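Local coordinates for armadillo repeat protein arm00016 (Synthetic construct, PDB 4D4E), which is a computationally designed armadillo repeat scaffold, probably intended to bind extended peptides in a modular, repeat-by-repeat manner, at residues 19-24 against 57-62. Numbering follows the deposited sequence.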
loop_
_atom_site.group_PDB
_atom_site.type_symbol
_atom_site.label_atom_id
_atom_site.label_comp_id
_atom_site.label_asym_id
_atom_site.label_seq_id
_atom_site.Cartn_x
_atom_site.Cartn_y
_atom_site.Cartn_z
ATOM N N GLN A 19 -15.835 0.423 -22.466
ATOM C CA GLN A 19 -17.191 0.937 -22.515
ATOM C C GLN A 19 -18.143 0.210 -21.550
ATOM O O GLN A 19 -18.999 0.850 -20.915
ATOM C CB GLN A 19 -17.747 0.846 -23.925
ATOM C CG GLN A 19 -18.755 1.940 -24.186
ATOM C CD GLN A 19 -19.603 1.631 -25.400
ATOM O OE1 GLN A 19 -19.270 0.740 -26.182
ATOM N NE2 GLN A 19 -20.699 2.371 -25.575
ATOM N N GLN A 20 -17.989 -1.114 -21.444
ATOM C CA GLN A 20 -18.861 -1.922 -20.598
ATOM C C GLN A 20 -18.718 -1.649 -19.109
ATOM O O GLN A 20 -19.649 -1.943 -18.364
ATOM C CB GLN A 20 -18.688 -3.413 -20.888
ATOM C CG GLN A 20 -19.194 -3.781 -22.269
ATOM C CD GLN A 20 -18.750 -5.166 -22.703
ATOM O OE1 GLN A 20 -17.891 -5.797 -22.066
ATOM N NE2 GLN A 20 -19.348 -5.665 -23.786
ATOM N N LEU A 21 -17.579 -1.089 -18.677
ATOM C CA LEU A 21 -17.428 -0.599 -17.286
ATOM C C LEU A 21 -18.462 0.484 -16.940
ATOM O O LEU A 21 -18.736 0.729 -15.775
ATOM C CB LEU A 21 -15.999 -0.044 -17.042
ATOM C CG LEU A 21 -14.835 -1.006 -17.304
ATOM C CD1 LEU A 21 -13.544 -0.332 -16.914
ATOM C CD2 LEU A 21 -14.984 -2.352 -16.526
ATOM N N ASN A 22 -18.975 1.157 -17.973
ATOM C CA ASN A 22 -19.921 2.268 -17.822
ATOM C C ASN A 22 -21.362 1.793 -18.096
ATOM O O ASN A 22 -22.285 2.583 -18.066
ATOM C CB ASN A 22 -19.550 3.462 -18.752
ATOM C CG ASN A 22 -18.042 3.774 -18.783
ATOM O OD1 ASN A 22 -17.521 4.519 -17.948
ATOM N ND2 ASN A 22 -17.344 3.233 -19.777
ATOM N N SER A 23 -21.535 0.493 -18.368
ATOM C CA SER A 23 -22.846 -0.138 -18.621
ATOM C C SER A 23 -23.665 -0.338 -17.353
ATOM O O SER A 23 -23.142 -0.865 -16.384
ATOM C CB SER A 23 -22.653 -1.516 -19.254
ATOM O OG SER A 23 -23.789 -2.343 -19.064
ATOM N N PRO A 24 -24.965 0.049 -17.364
ATOM C CA PRO A 24 -25.790 -0.174 -16.168
ATOM C C PRO A 24 -26.193 -1.657 -16.005
ATOM O O PRO A 24 -26.625 -2.054 -14.932
ATOM C CB PRO A 24 -27.032 0.710 -16.411
ATOM C CG PRO A 24 -26.702 1.543 -17.619
ATOM C CD PRO A 24 -25.746 0.705 -18.423
ATOM N N SER A 57 -9.677 6.131 -16.064
ATOM C CA SER A 57 -10.756 6.975 -15.495
ATOM C C SER A 57 -11.962 6.172 -15.149
ATOM O O SER A 57 -12.459 6.279 -14.045
ATOM C CB SER A 57 -11.151 8.152 -16.413
ATOM O OG SER A 57 -10.628 9.287 -15.794
ATOM N N PRO A 58 -12.447 5.336 -16.085
ATOM C CA PRO A 58 -13.668 4.565 -15.764
ATOM C C PRO A 58 -13.465 3.587 -14.566
ATOM O O PRO A 58 -14.381 3.393 -13.734
ATOM C CB PRO A 58 -14.014 3.832 -17.083
ATOM C CG PRO A 58 -13.142 4.374 -18.130
ATOM C CD PRO A 58 -12.051 5.222 -17.504
ATOM N N LEU A 59 -12.254 3.047 -14.417
ATOM C CA LEU A 59 -11.961 2.230 -13.261
ATOM C C LEU A 59 -12.023 3.003 -11.966
ATOM O O LEU A 59 -12.616 2.524 -11.028
ATOM C CB LEU A 59 -10.606 1.539 -13.377
ATOM C CG LEU A 59 -10.369 0.182 -13.968
ATOM C CD1 LEU A 59 -8.920 -0.109 -13.595
ATOM C CD2 LEU A 59 -11.303 -0.880 -13.363
ATOM N N VAL A 60 -11.381 4.171 -11.879
ATOM C CA VAL A 60 -11.445 5.038 -10.681
ATOM C C VAL A 60 -12.900 5.422 -10.341
ATOM O O VAL A 60 -13.255 5.568 -9.164
ATOM C CB VAL A 60 -10.621 6.347 -10.912
ATOM C CG1 VAL A 60 -10.795 7.325 -9.752
ATOM C CG2 VAL A 60 -9.149 6.017 -11.086
ATOM N N LYS A 61 -13.714 5.664 -11.374
ATOM C CA LYS A 61 -15.079 6.060 -11.164
ATOM C C LYS A 61 -15.925 4.931 -10.571
ATOM O O LYS A 61 -16.928 5.214 -9.910
ATOM C CB LYS A 61 -15.696 6.565 -12.459
ATOM C CG LYS A 61 -17.047 7.208 -12.263
ATOM C CD LYS A 61 -17.909 6.964 -13.491
ATOM C CE LYS A 61 -19.392 6.902 -13.145
ATOM N NZ LYS A 61 -20.021 6.137 -14.244
ATOM N N LEU A 62 -15.531 3.671 -10.801
ATOM C CA LEU A 62 -16.181 2.506 -10.172
ATOM C C LEU A 62 -15.962 2.394 -8.665
ATOM O O LEU A 62 -16.641 1.589 -8.020
ATOM C CB LEU A 62 -15.729 1.182 -10.848
ATOM C CG LEU A 62 -16.290 0.896 -12.249
ATOM C CD1 LEU A 62 -15.724 -0.370 -12.866
ATOM C CD2 LEU A 62 -17.832 0.888 -12.218
HETATM O O HOH W 1 -16.977 3.579 -14.922
#
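L21 packs against P58, L59 and L62 where the turn following helix 14-20 meets helix 56-61, part of the helix packing of the armadillo solenoid near its N-terminal end. The L21 side chain crosses the P58 ring at about a right angle, its CD1 4.2 Å from P58 CB. The same methyl touches CD2 of L59, a side chain whose first bond points away from L21 but whose end swings back. Nearer the L21 backbone, L62 CD1 lies against L21 CB, while L62 CD2 comes within 3.7 Å of L21 O.

N22, modelled in two conformers, flanks this apolar patch; in the one described, its OD1 is 3.7 Å from P58 CB. Water 1 lies between the segments, hydrogen-bonded to N22 OD1 and, at 2.9 Å, to P58 O. Outside the two segments, L21 rests on L36 and L59 on L33, both from helix 26-40; L62 leans on V70 and A74 of helix 68-81.

A type I turn from Q20 to S23 carries L21 and N22 into place. With CG beside its own backbone N (chi1 -43°), N22 in this conformer brings its amide back toward Q19, and ND2 donates to Q19 O at 3.1 Å from above the carbonyl plane, on the same face as N22 N.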